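Long-range contacts in putative rRNA methylase (Clostridium thermocellum ATCC 27405, PDB 3EEY), which probably acts as a methyltransferase, binding S-adenosylmethionine at the end of a Rossmann-like sheet and perhaps modifying ribosomal RNA: residues V20-C31 with L43-D54; D81-Y89 with T117-L128. All blocks are in the same frame, centred on the assembly; numbering follows the deposited sequence. Where two conformers were deposited one is given.

Contact 1: residues V20-C31 with L43-D54; sequences VKEGDTVVDATC and LVGENGRVFGFD. With SAM (S-adenosylmethionine), chain K.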
loop_
_atom_site.group_PDB
_atom_site.type_symbol
_atom_site.label_atom_id
_atom_site.label_comp_id
_atom_site.label_asym_id
_atom_site.label_seq_id
_atom_site.Cartn_x
_atom_site.Cartn_y
_atom_site.Cartn_z
ATOM N N VAL A 20 0.777 -1.672 16.777
ATOM C CA VAL A 20 0.321 -2.195 18.058
ATOM C C VAL A 20 1.480 -2.766 18.866
ATOM O O VAL A 20 2.210 -3.636 18.389
ATOM C CB VAL A 20 -0.792 -3.263 17.867
ATOM C CG1 VAL A 20 -1.197 -3.905 19.187
ATOM C CG2 VAL A 20 -1.988 -2.640 17.214
ATOM N N LYS A 21 1.657 -2.242 20.076
ATOM C CA LYS A 21 2.603 -2.806 21.035
ATOM C C LYS A 21 1.854 -3.389 22.236
ATOM O O LYS A 21 0.621 -3.301 22.314
ATOM C CB LYS A 21 3.667 -1.776 21.458
ATOM C CG LYS A 21 3.156 -0.540 22.196
ATOM C CD LYS A 21 4.317 0.317 22.689
ATOM C CE LYS A 21 3.839 1.499 23.521
ATOM N NZ LYS A 21 4.975 2.213 24.180
ATOM N N GLU A 22 2.594 -3.993 23.158
ATOM C CA GLU A 22 1.992 -4.653 24.312
ATOM C C GLU A 22 1.448 -3.662 25.335
ATOM O O GLU A 22 2.086 -2.647 25.636
ATOM C CB GLU A 22 2.981 -5.626 24.954
ATOM C CG GLU A 22 3.522 -6.660 23.974
ATOM C CD GLU A 22 3.728 -8.022 24.594
ATOM O OE1 GLU A 22 4.213 -8.093 25.745
ATOM O OE2 GLU A 22 3.410 -9.026 23.920
ATOM N N GLY A 23 0.253 -3.960 25.843
ATOM C CA GLY A 23 -0.428 -3.098 26.801
ATOM C C GLY A 23 -1.448 -2.152 26.190
ATOM O O GLY A 23 -2.166 -1.461 26.918
ATOM N N ASP A 24 -1.522 -2.133 24.858
ATOM C CA ASP A 24 -2.419 -1.234 24.125
ATOM C C ASP A 24 -3.874 -1.656 24.211
ATOM O O ASP A 24 -4.176 -2.793 24.554
ATOM C CB ASP A 24 -2.003 -1.141 22.652
ATOM C CG ASP A 24 -0.824 -0.210 22.429
ATOM O OD1 ASP A 24 -0.581 0.677 23.280
ATOM O OD2 ASP A 24 -0.145 -0.359 21.390
ATOM N N THR A 25 -4.778 -0.730 23.913
ATOM C CA THR A 25 -6.187 -1.066 23.771
ATOM C C THR A 25 -6.540 -1.028 22.290
ATOM O O THR A 25 -6.311 -0.025 21.617
ATOM C CB THR A 25 -7.097 -0.142 24.614
ATOM O OG1 THR A 25 -6.751 -0.268 25.995
ATOM C CG2 THR A 25 -8.573 -0.513 24.445
ATOM N N VAL A 26 -7.064 -2.143 21.787
ATOM C CA VAL A 26 -7.367 -2.309 20.371
ATOM C C VAL A 26 -8.801 -2.811 20.196
ATOM O O VAL A 26 -9.411 -3.273 21.152
ATOM C CB VAL A 26 -6.349 -3.257 19.655
ATOM C CG1 VAL A 26 -4.928 -2.705 19.730
ATOM C CG2 VAL A 26 -6.398 -4.669 20.237
ATOM N N VAL A 27 -9.336 -2.694 18.979
ATOM C CA VAL A 27 -10.705 -3.117 18.674
ATOM C C VAL A 27 -10.750 -4.008 17.429
ATOM O O VAL A 27 -10.138 -3.695 16.414
ATOM C CB VAL A 27 -11.678 -1.899 18.442
ATOM C CG1 VAL A 27 -13.116 -2.367 18.354
ATOM C CG2 VAL A 27 -11.550 -0.847 19.534
ATOM N N ASP A 28 -11.461 -5.127 17.531
ATOM C CA ASP A 28 -11.868 -5.896 16.371
ATOM C C ASP A 28 -13.337 -5.555 16.163
ATOM O O ASP A 28 -14.197 -5.992 16.917
ATOM C CB ASP A 28 -11.663 -7.400 16.612
ATOM C CG ASP A 28 -11.925 -8.244 15.368
ATOM O OD1 ASP A 28 -12.413 -7.712 14.348
ATOM O OD2 ASP A 28 -11.644 -9.459 15.411
ATOM N N ALA A 29 -13.616 -4.757 15.140
ATOM C CA ALA A 29 -14.966 -4.260 14.909
ATOM C C ALA A 29 -15.877 -5.265 14.202
ATOM O O ALA A 29 -17.091 -5.069 14.138
ATOM C CB ALA A 29 -14.921 -2.952 14.143
ATOM N N THR A 30 -15.291 -6.337 13.679
ATOM C CA THR A 30 -16.027 -7.352 12.931
ATOM C C THR A 30 -15.467 -8.716 13.315
ATOM O O THR A 30 -14.614 -9.254 12.617
ATOM C CB THR A 30 -15.889 -7.154 11.390
ATOM O OG1 THR A 30 -14.522 -6.917 11.064
ATOM C CG2 THR A 30 -16.705 -5.966 10.891
ATOM N N CYS A 31 -15.950 -9.258 14.432
ATOM C CA CYS A 31 -15.406 -10.484 15.031
ATOM C C CYS A 31 -15.344 -11.708 14.139
ATOM O O CYS A 31 -14.280 -12.315 14.008
ATOM C CB CYS A 31 -16.153 -10.838 16.315
ATOM S SG CYS A 31 -15.340 -10.171 17.727
ATOM N N LEU A 43 -0.827 -9.828 20.145
ATOM C CA LEU A 43 0.032 -8.647 20.017
ATOM C C LEU A 43 0.024 -7.787 21.264
ATOM O O LEU A 43 0.995 -7.096 21.570
ATOM C CB LEU A 43 -0.421 -7.765 18.853
ATOM C CG LEU A 43 -0.280 -8.233 17.409
ATOM C CD1 LEU A 43 -0.694 -7.090 16.538
ATOM C CD2 LEU A 43 1.144 -8.682 17.071
ATOM N N VAL A 44 -1.091 -7.833 21.975
ATOM C CA VAL A 44 -1.379 -6.868 23.011
ATOM C C VAL A 44 -0.946 -7.343 24.408
ATOM O O VAL A 44 -0.734 -6.531 25.312
ATOM C CB VAL A 44 -2.862 -6.440 22.912
ATOM C CG1 VAL A 44 -3.757 -7.176 23.905
ATOM C CG2 VAL A 44 -2.972 -4.979 23.052
ATOM N N GLY A 45 -0.786 -8.654 24.559
ATOM C CA GLY A 45 -0.232 -9.229 25.774
ATOM C C GLY A 45 -1.187 -9.291 26.944
ATOM O O GLY A 45 -2.393 -9.118 26.782
ATOM N N GLU A 46 -0.621 -9.539 28.122
ATOM C CA GLU A 46 -1.359 -9.752 29.364
ATOM C C GLU A 46 -2.053 -8.485 29.885
ATOM O O GLU A 46 -3.179 -8.545 30.388
ATOM C CB GLU A 46 -0.394 -10.302 30.420
ATOM C CG GLU A 46 -1.033 -10.765 31.721
ATOM C CD GLU A 46 -0.059 -10.741 32.890
ATOM O OE1 GLU A 46 -0.527 -10.579 34.040
ATOM O OE2 GLU A 46 1.167 -10.875 32.659
ATOM N N ASN A 47 -1.374 -7.348 29.752
ATOM C CA ASN A 47 -1.858 -6.080 30.288
ATOM C C ASN A 47 -2.638 -5.238 29.280
ATOM O O ASN A 47 -3.023 -4.102 29.573
ATOM C CB ASN A 47 -0.692 -5.276 30.866
ATOM C CG ASN A 47 -0.002 -5.993 32.005
ATOM O OD1 ASN A 47 -0.648 -6.482 32.935
ATOM N ND2 ASN A 47 1.320 -6.057 31.942
ATOM N N GLY A 48 -2.873 -5.799 28.098
ATOM C CA GLY A 48 -3.620 -5.110 27.056
ATOM C C GLY A 48 -5.082 -5.493 27.043
ATOM O O GLY A 48 -5.508 -6.382 27.784
ATOM N N ARG A 49 -5.849 -4.825 26.191
ATOM C CA ARG A 49 -7.286 -5.061 26.097
ATOM C C ARG A 49 -7.756 -5.060 24.640
ATOM O O ARG A 49 -7.395 -4.187 23.868
ATOM C CB ARG A 49 -8.046 -4.022 26.945
ATOM C CG ARG A 49 -9.584 -4.037 26.845
ATOM C CD ARG A 49 -10.234 -5.354 27.297
ATOM N NE ARG A 49 -9.709 -5.827 28.578
ATOM C CZ ARG A 49 -10.089 -6.945 29.189
ATOM N NH1 ARG A 49 -11.015 -7.731 28.652
ATOM N NH2 ARG A 49 -9.540 -7.277 30.349
ATOM N N VAL A 50 -8.553 -6.062 24.283
ATOM C CA VAL A 50 -9.185 -6.160 22.980
ATOM C C VAL A 50 -10.709 -6.107 23.139
ATOM O O VAL A 50 -11.290 -6.907 23.868
ATOM C CB VAL A 50 -8.826 -7.494 22.265
ATOM C CG1 VAL A 50 -9.435 -7.545 20.853
ATOM C CG2 VAL A 50 -7.326 -7.710 22.223
ATOM N N PHE A 51 -11.347 -5.161 22.457
ATOM C CA PHE A 51 -12.796 -5.131 22.366
ATOM C C PHE A 51 -13.216 -5.764 21.051
ATOM O O PHE A 51 -12.735 -5.385 19.986
ATOM C CB PHE A 51 -13.331 -3.696 22.469
ATOM C CG PHE A 51 -13.209 -3.094 23.841
ATOM C CD1 PHE A 51 -14.185 -3.333 24.807
ATOM C CD2 PHE A 51 -12.123 -2.289 24.172
ATOM C CE1 PHE A 51 -14.080 -2.778 26.080
ATOM C CE2 PHE A 51 -12.009 -1.727 25.443
ATOM C CZ PHE A 51 -12.990 -1.971 26.398
ATOM N N GLY A 52 -14.102 -6.745 21.135
ATOM C CA GLY A 52 -14.618 -7.424 19.954
ATOM C C GLY A 52 -16.110 -7.235 19.788
ATOM O O GLY A 52 -16.852 -7.251 20.764
ATOM N N PHE A 53 -16.545 -7.055 18.546
ATOM C CA PHE A 53 -17.934 -6.752 18.230
ATOM C C PHE A 53 -18.452 -7.663 17.136
ATOM O O PHE A 53 -17.744 -7.923 16.159
ATOM C CB PHE A 53 -18.077 -5.300 17.736
ATOM C CG PHE A 53 -17.875 -4.263 18.799
ATOM C CD1 PHE A 53 -18.949 -3.816 19.572
ATOM C CD2 PHE A 53 -16.620 -3.713 19.020
ATOM C CE1 PHE A 53 -18.770 -2.850 20.559
ATOM C CE2 PHE A 53 -16.429 -2.752 20.006
ATOM C CZ PHE A 53 -17.505 -2.328 20.783
ATOM N N ASP A 54 -19.683 -8.136 17.304
ATOM C CA ASP A 54 -20.452 -8.755 16.226
ATOM C C ASP A 54 -21.937 -8.723 16.578
ATOM O O ASP A 54 -22.305 -8.567 17.744
ATOM C CB ASP A 54 -19.993 -10.190 15.956
ATOM C CG ASP A 54 -20.109 -10.570 14.489
ATOM O OD1 ASP A 54 -21.236 -10.615 13.956
ATOM O OD2 ASP A 54 -19.066 -10.838 13.861
HETATM N N SAM K . -12.493 -10.807 10.907
HETATM C CA SAM K . -13.520 -11.879 10.710
HETATM C C SAM K . -12.925 -13.281 10.854
HETATM O O SAM K . -13.487 -14.285 10.400
HETATM O OXT SAM K . -11.860 -13.442 11.450
HETATM C CB SAM K . -14.247 -11.687 9.384
HETATM C CG SAM K . -15.407 -10.701 9.491
HETATM S SD SAM K . -16.802 -11.099 8.404
HETATM C CE SAM K . -16.102 -10.642 6.793
HETATM C "C5'" SAM K . -17.918 -9.721 8.787
HETATM C "C4'" SAM K . -18.517 -9.884 10.188
HETATM O "O4'" SAM K . -19.067 -8.666 10.654
HETATM C "C3'" SAM K . -19.634 -10.925 10.226
HETATM O "O3'" SAM K . -19.357 -11.839 11.261
HETATM C "C2'" SAM K . -20.893 -10.133 10.519
HETATM O "O2'" SAM K . -21.828 -10.845 11.308
HETATM C "C1'" SAM K . -20.323 -8.924 11.252
HETATM N N9 SAM K . -21.190 -7.730 11.200
HETATM C C8 SAM K . -22.150 -7.403 10.271
HETATM N N7 SAM K . -22.699 -6.215 10.627
HETATM C C5 SAM K . -22.101 -5.790 11.768
HETATM C C6 SAM K . -22.264 -4.664 12.569
HETATM N N6 SAM K . -23.150 -3.715 12.275
HETATM N N1 SAM K . -21.487 -4.535 13.698
HETATM C C2 SAM K . -20.557 -5.488 14.053
HETATM N N3 SAM K . -20.396 -6.590 13.252
HETATM C C4 SAM K . -21.155 -6.739 12.135
#
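Strands 25-28 and 49-53 run parallel, their short axes 4.6 Å apart at closest approach and inclined by 19°, and backbone hydrogen bonds join them from Arg49 N to Asp24 O as far as Cys31 N to Phe53 O. On one face, Val27 holds CG1 anti to its own backbone N (chi1 -171°), which brings this methyl 3.7 Å from Phe53 CE2 at the edge of the ring. Nearer the start of the strands Thr25 CG2 lies in the plane of the Phe51 ring, at its edge, 3.8 Å from CE2. On the opposite face Val26 CG2 meets Val50 CG2 at 3.7 Å, with Leu40 of helix 35-44 packed on Val26. This is the first beta-alpha-beta unit of a Rossmann-like methyltransferase fold, in which helix 35-44 makes the crossover. The helix ends against the turn before strand 25-28, where Gly23 N donates to Val44 O, and positive phi at Gly45 lets the chain leave the helix. Cys31 SG rests on the backbone of Gly52, 3.6 Å from its CA, and is also close to Phe53 N. Asp28 OD1 accepts from Thr30 N in an Asx turn, while its OD2 is hydrogen-bonded to Thr37 OG1 of helix 35-44. At the C-terminal ends of both strands the cofactor is gripped: Thr30 O accepts from the SAM amino group, and the two carboxylate oxygens of Asp54 take one ribose hydroxyl each, OD1 from SAM O2' at 2.7 Å and OD2 from SAM O3' at 2.8 Å.

Contact 2: residues D81-Y89 with T117-L128; sequences DGHQNMDKY and TTIQALSKAMEL. With SAM (S-adenosylmethionine), chain K.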
loop_
_atom_site.group_PDB
_atom_site.type_symbol
_atom_site.label_atom_id
_atom_site.label_comp_id
_atom_site.label_asym_id
_atom_site.label_seq_id
_atom_site.Cartn_x
_atom_site.Cartn_y
_atom_site.Cartn_z
ATOM N N ASP A 81 -23.084 -6.390 20.019
ATOM C CA ASP A 81 -23.729 -5.177 19.540
ATOM C C ASP A 81 -23.042 -4.757 18.245
ATOM O O ASP A 81 -21.946 -5.227 17.934
ATOM C CB ASP A 81 -23.623 -4.066 20.591
ATOM C CG ASP A 81 -24.680 -2.975 20.424
ATOM O OD1 ASP A 81 -25.489 -3.027 19.468
ATOM O OD2 ASP A 81 -24.693 -2.053 21.267
ATOM N N GLY A 82 -23.693 -3.884 17.484
ATOM C CA GLY A 82 -23.097 -3.336 16.278
ATOM C C GLY A 82 -21.890 -2.475 16.578
ATOM O O GLY A 82 -21.829 -1.841 17.625
ATOM N N HIS A 83 -20.927 -2.467 15.659
ATOM C CA HIS A 83 -19.713 -1.668 15.789
ATOM C C HIS A 83 -19.989 -0.171 15.715
ATOM O O HIS A 83 -19.198 0.626 16.212
ATOM C CB HIS A 83 -18.622 -2.078 14.776
ATOM C CG HIS A 83 -19.116 -2.319 13.377
ATOM N ND1 HIS A 83 -18.611 -3.325 12.584
ATOM C CD2 HIS A 83 -20.053 -1.688 12.626
ATOM C CE1 HIS A 83 -19.211 -3.302 11.405
ATOM N NE2 HIS A 83 -20.093 -2.320 11.405
ATOM N N GLN A 84 -21.116 0.199 15.108
ATOM C CA GLN A 84 -21.595 1.588 15.111
ATOM C C GLN A 84 -21.854 2.136 16.520
ATOM O O GLN A 84 -21.913 3.346 16.713
ATOM C CB GLN A 84 -22.848 1.738 14.234
ATOM C CG GLN A 84 -24.109 1.055 14.749
ATOM C CD GLN A 84 -24.260 -0.375 14.260
ATOM O OE1 GLN A 84 -23.283 -1.035 13.905
ATOM N NE2 GLN A 84 -25.491 -0.862 14.249
ATOM N N ASN A 85 -21.979 1.237 17.498
ATOM C CA ASN A 85 -22.232 1.609 18.886
ATOM C C ASN A 85 -21.012 1.432 19.786
ATOM O O ASN A 85 -21.165 1.335 21.005
ATOM C CB ASN A 85 -23.394 0.783 19.455
ATOM C CG ASN A 85 -24.687 0.961 18.685
ATOM O OD1 ASN A 85 -25.101 2.081 18.376
ATOM N ND2 ASN A 85 -25.350 -0.152 18.389
ATOM N N MET A 86 -19.815 1.400 19.192
ATOM C CA MET A 86 -18.581 1.088 19.927
ATOM C C MET A 86 -18.223 2.119 21.003
ATOM O O MET A 86 -17.525 1.800 21.970
ATOM C CB MET A 86 -17.386 0.785 18.982
ATOM C CG MET A 86 -16.689 1.984 18.324
ATOM S SD MET A 86 -15.119 1.639 17.479
ATOM C CE MET A 86 -15.678 0.477 16.234
ATOM N N ASP A 87 -18.729 3.341 20.840
ATOM C CA ASP A 87 -18.483 4.441 21.782
ATOM C C ASP A 87 -19.214 4.285 23.123
ATOM O O ASP A 87 -18.842 4.915 24.114
ATOM C CB ASP A 87 -18.839 5.788 21.138
ATOM C CG ASP A 87 -20.283 5.854 20.661
ATOM O OD1 ASP A 87 -20.834 4.829 20.204
ATOM O OD2 ASP A 87 -20.872 6.950 20.726
ATOM N N LYS A 88 -20.247 3.446 23.143
ATOM C CA LYS A 88 -20.989 3.123 24.368
ATOM C C LYS A 88 -20.203 2.214 25.321
ATOM O O LYS A 88 -20.531 2.117 26.504
ATOM C CB LYS A 88 -22.328 2.460 24.027
ATOM C CG LYS A 88 -23.316 3.375 23.325
ATOM C CD LYS A 88 -24.575 2.646 22.910
ATOM C CE LYS A 88 -25.470 3.571 22.114
ATOM N NZ LYS A 88 -26.619 2.862 21.492
ATOM N N TYR A 89 -19.167 1.559 24.803
ATOM C CA TYR A 89 -18.468 0.532 25.553
ATOM C C TYR A 89 -17.021 0.904 25.812
ATOM O O TYR A 89 -16.379 0.350 26.705
ATOM C CB TYR A 89 -18.540 -0.794 24.801
ATOM C CG TYR A 89 -19.943 -1.271 24.513
ATOM C CD1 TYR A 89 -20.628 -2.079 25.425
ATOM C CD2 TYR A 89 -20.582 -0.936 23.319
ATOM C CE1 TYR A 89 -21.924 -2.531 25.156
ATOM C CE2 TYR A 89 -21.877 -1.381 23.042
ATOM C CZ TYR A 89 -22.539 -2.174 23.968
ATOM O OH TYR A 89 -23.807 -2.626 23.697
ATOM N N THR A 117 -24.009 1.787 8.685
ATOM C CA THR A 117 -23.484 1.427 10.001
ATOM C C THR A 117 -21.966 1.334 9.991
ATOM O O THR A 117 -21.314 1.627 10.998
ATOM C CB THR A 117 -24.133 0.118 10.540
ATOM O OG1 THR A 117 -24.116 -0.893 9.528
ATOM C CG2 THR A 117 -25.585 0.358 10.930
ATOM N N THR A 118 -21.406 0.934 8.848
ATOM C CA THR A 118 -19.950 0.889 8.665
ATOM C C THR A 118 -19.366 2.294 8.736
ATOM O O THR A 118 -18.403 2.524 9.473
ATOM C CB THR A 118 -19.542 0.204 7.347
ATOM O OG1 THR A 118 -20.065 -1.130 7.315
ATOM C CG2 THR A 118 -18.023 0.148 7.215
ATOM N N ILE A 119 -19.975 3.226 7.998
ATOM C CA ILE A 119 -19.588 4.642 8.025
ATOM C C ILE A 119 -19.690 5.238 9.445
ATOM O O ILE A 119 -18.783 5.939 9.897
ATOM C CB ILE A 119 -20.401 5.466 6.965
ATOM C CG1 ILE A 119 -19.900 5.143 5.555
ATOM C CG2 ILE A 119 -20.292 6.961 7.212
ATOM C CD1 ILE A 119 -20.905 5.397 4.455
ATOM N N GLN A 120 -20.788 4.939 10.139
ATOM C CA GLN A 120 -20.962 5.314 11.546
ATOM C C GLN A 120 -19.840 4.787 12.436
ATOM O O GLN A 120 -19.241 5.556 13.187
ATOM C CB GLN A 120 -22.277 4.771 12.092
ATOM C CG GLN A 120 -23.478 5.642 11.914
ATOM C CD GLN A 120 -24.610 5.160 12.781
ATOM O OE1 GLN A 120 -24.563 5.297 14.007
ATOM N NE2 GLN A 120 -25.627 4.567 12.156
ATOM N N ALA A 121 -19.569 3.479 12.351
ATOM C CA ALA A 121 -18.487 2.842 13.130
ATOM C C ALA A 121 -17.123 3.412 12.806
ATOM O O ALA A 121 -16.295 3.567 13.706
ATOM C CB ALA A 121 -18.471 1.364 12.913
ATOM N N LEU A 122 -16.889 3.717 11.525
ATOM C CA LEU A 122 -15.644 4.361 11.106
ATOM C C LEU A 122 -15.462 5.745 11.725
ATOM O O LEU A 122 -14.360 6.085 12.124
ATOM C CB LEU A 122 -15.532 4.435 9.585
ATOM C CG LEU A 122 -15.204 3.139 8.845
ATOM C CD1 LEU A 122 -15.506 3.290 7.362
ATOM C CD2 LEU A 122 -13.764 2.720 9.074
ATOM N N SER A 123 -16.537 6.527 11.807
ATOM C CA SER A 123 -16.505 7.826 12.505
ATOM C C SER A 123 -16.187 7.662 13.988
ATOM O O SER A 123 -15.384 8.419 14.538
ATOM C CB SER A 123 -17.839 8.566 12.374
ATOM O OG SER A 123 -18.399 8.382 11.087
ATOM N N LYS A 124 -16.828 6.675 14.619
ATOM C CA LYS A 124 -16.633 6.381 16.038
ATOM C C LYS A 124 -15.208 5.919 16.303
ATOM O O LYS A 124 -14.574 6.366 17.262
ATOM C CB LYS A 124 -17.633 5.319 16.534
ATOM C CG LYS A 124 -19.122 5.701 16.478
ATOM C CD LYS A 124 -19.392 7.114 16.998
ATOM C CE LYS A 124 -20.862 7.373 17.337
ATOM N NZ LYS A 124 -21.834 6.452 16.684
ATOM N N ALA A 125 -14.709 5.036 15.442
ATOM C CA ALA A 125 -13.342 4.539 15.537
ATOM C C ALA A 125 -12.328 5.658 15.338
ATOM O O ALA A 125 -11.322 5.705 16.043
ATOM C CB ALA A 125 -13.106 3.423 14.537
ATOM N N MET A 126 -12.594 6.550 14.376
ATOM C CA MET A 126 -11.715 7.701 14.119
ATOM C C MET A 126 -11.657 8.663 15.312
ATOM O O MET A 126 -10.597 9.208 15.608
ATOM C CB MET A 126 -12.092 8.433 12.818
ATOM C CG MET A 126 -11.468 7.846 11.544
ATOM S SD MET A 126 -11.757 8.722 9.977
ATOM C CE MET A 126 -13.401 8.159 9.583
ATOM N N GLU A 127 -12.790 8.859 15.991
ATOM C CA GLU A 127 -12.847 9.657 17.220
ATOM C C GLU A 127 -12.065 8.998 18.358
ATOM O O GLU A 127 -11.328 9.664 19.086
ATOM C CB GLU A 127 -14.303 9.879 17.647
ATOM C CG GLU A 127 -14.991 11.056 16.958
ATOM C CD GLU A 127 -16.508 10.925 16.907
ATOM O OE1 GLU A 127 -17.100 10.285 17.810
ATOM O OE2 GLU A 127 -17.110 11.474 15.955
ATOM N N LEU A 128 -12.236 7.681 18.498
ATOM C CA LEU A 128 -11.615 6.899 19.572
ATOM C C LEU A 128 -10.114 6.686 19.426
ATOM O O LEU A 128 -9.448 6.360 20.402
ATOM C CB LEU A 128 -12.318 5.539 19.710
ATOM C CG LEU A 128 -13.629 5.480 20.503
ATOM C CD1 LEU A 128 -14.316 4.144 20.309
ATOM C CD2 LEU A 128 -13.384 5.745 21.988
HETATM N N SAM K . -12.493 -10.807 10.907
HETATM C CA SAM K . -13.520 -11.879 10.710
HETATM C C SAM K . -12.925 -13.281 10.854
HETATM O O SAM K . -13.487 -14.285 10.400
HETATM O OXT SAM K . -11.860 -13.442 11.450
HETATM C CB SAM K . -14.247 -11.687 9.384
HETATM C CG SAM K . -15.407 -10.701 9.491
HETATM S SD SAM K . -16.802 -11.099 8.404
HETATM C CE SAM K . -16.102 -10.642 6.793
HETATM C "C5'" SAM K . -17.918 -9.721 8.787
HETATM C "C4'" SAM K . -18.517 -9.884 10.188
HETATM O "O4'" SAM K . -19.067 -8.666 10.654
HETATM C "C3'" SAM K . -19.634 -10.925 10.226
HETATM O "O3'" SAM K . -19.357 -11.839 11.261
HETATM C "C2'" SAM K . -20.893 -10.133 10.519
HETATM O "O2'" SAM K . -21.828 -10.845 11.308
HETATM C "C1'" SAM K . -20.323 -8.924 11.252
HETATM N N9 SAM K . -21.190 -7.730 11.200
HETATM C C8 SAM K . -22.150 -7.403 10.271
HETATM N N7 SAM K . -22.699 -6.215 10.627
HETATM C C5 SAM K . -22.101 -5.790 11.768
HETATM C C6 SAM K . -22.264 -4.664 12.569
HETATM N N6 SAM K . -23.150 -3.715 12.275
HETATM N N1 SAM K . -21.487 -4.535 13.698
HETATM C C2 SAM K . -20.557 -5.488 14.053
HETATM N N3 SAM K . -20.396 -6.590 13.252
HETATM C C4 SAM K . -21.155 -6.739 12.135
HETATM O O HOH W 1 -21.880 -2.488 9.245
#
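Gln84 and Thr117 lie side by side and point the same way, Thr117 CG2 resting 3.5 Å from Gln84 NE2 at the amide end. The Gln84 chain bends at chi2 (-90°), turning OE1 to the adenine, where it accepts from SAM N6 at 3.1 Å along an almost straight bond. The neighbouring His83 lays one ring face over the same base, with SAM N1 above the ring centre, while its backbone N donates to that N1. Ala121 CB approaches the ring obliquely, 3.4 Å from His83 CD2. A water in the ring plane links His83 NE2 to the hydroxyls of Thr117 and Thr118, both also hydrogen-bonded to Arg114 O, and Ala29 O is the hydrogen-bond partner of His83 ND1, so both ring nitrogens have partners that help fix its rotation. Farther along, the Lys124 chain, bent at chi2 and chi4, brings NZ to Gln84 O, 3.1 Å away and nearly in line with the carbonyl. Asp87 crosses this chain, OD2 lying 3.4 Å from Lys124 CE; its charge is near NZ but beyond salt-bridge range. Met86 slides past Leu128 in the opposite direction, with CG 3.8 Å from Leu128 CD1 and the sulfur over Ala125. The 3-10 segment 83-88 thus packs against helix 115-128, which itself rests through Ala121, Leu122 and Ala125 on strands 94-101 and 133-139 and meets helix 148-157 through Thr118, Ile119 and Met126.

From the N terminus, contact 1 comes first: it closes the short loop through helix 35-44 and pairs strand 25-28 with strand 49-53. The chain then continues through helix 57-69 and strand 76-79 before contact 2 opens, closing a longer loop that takes in strand 94-101 and brings the 3-10 segment against helix 115-128. The two loops follow in series, neither nesting nor crossing. They meet in space all the same: the Phe53 ring packs on Met86, and Thr30 CG2 on the His83 ring. Both reach SAM, contact 1 holding its amino group and ribose and contact 2 its adenine, so the cofactor bridges them.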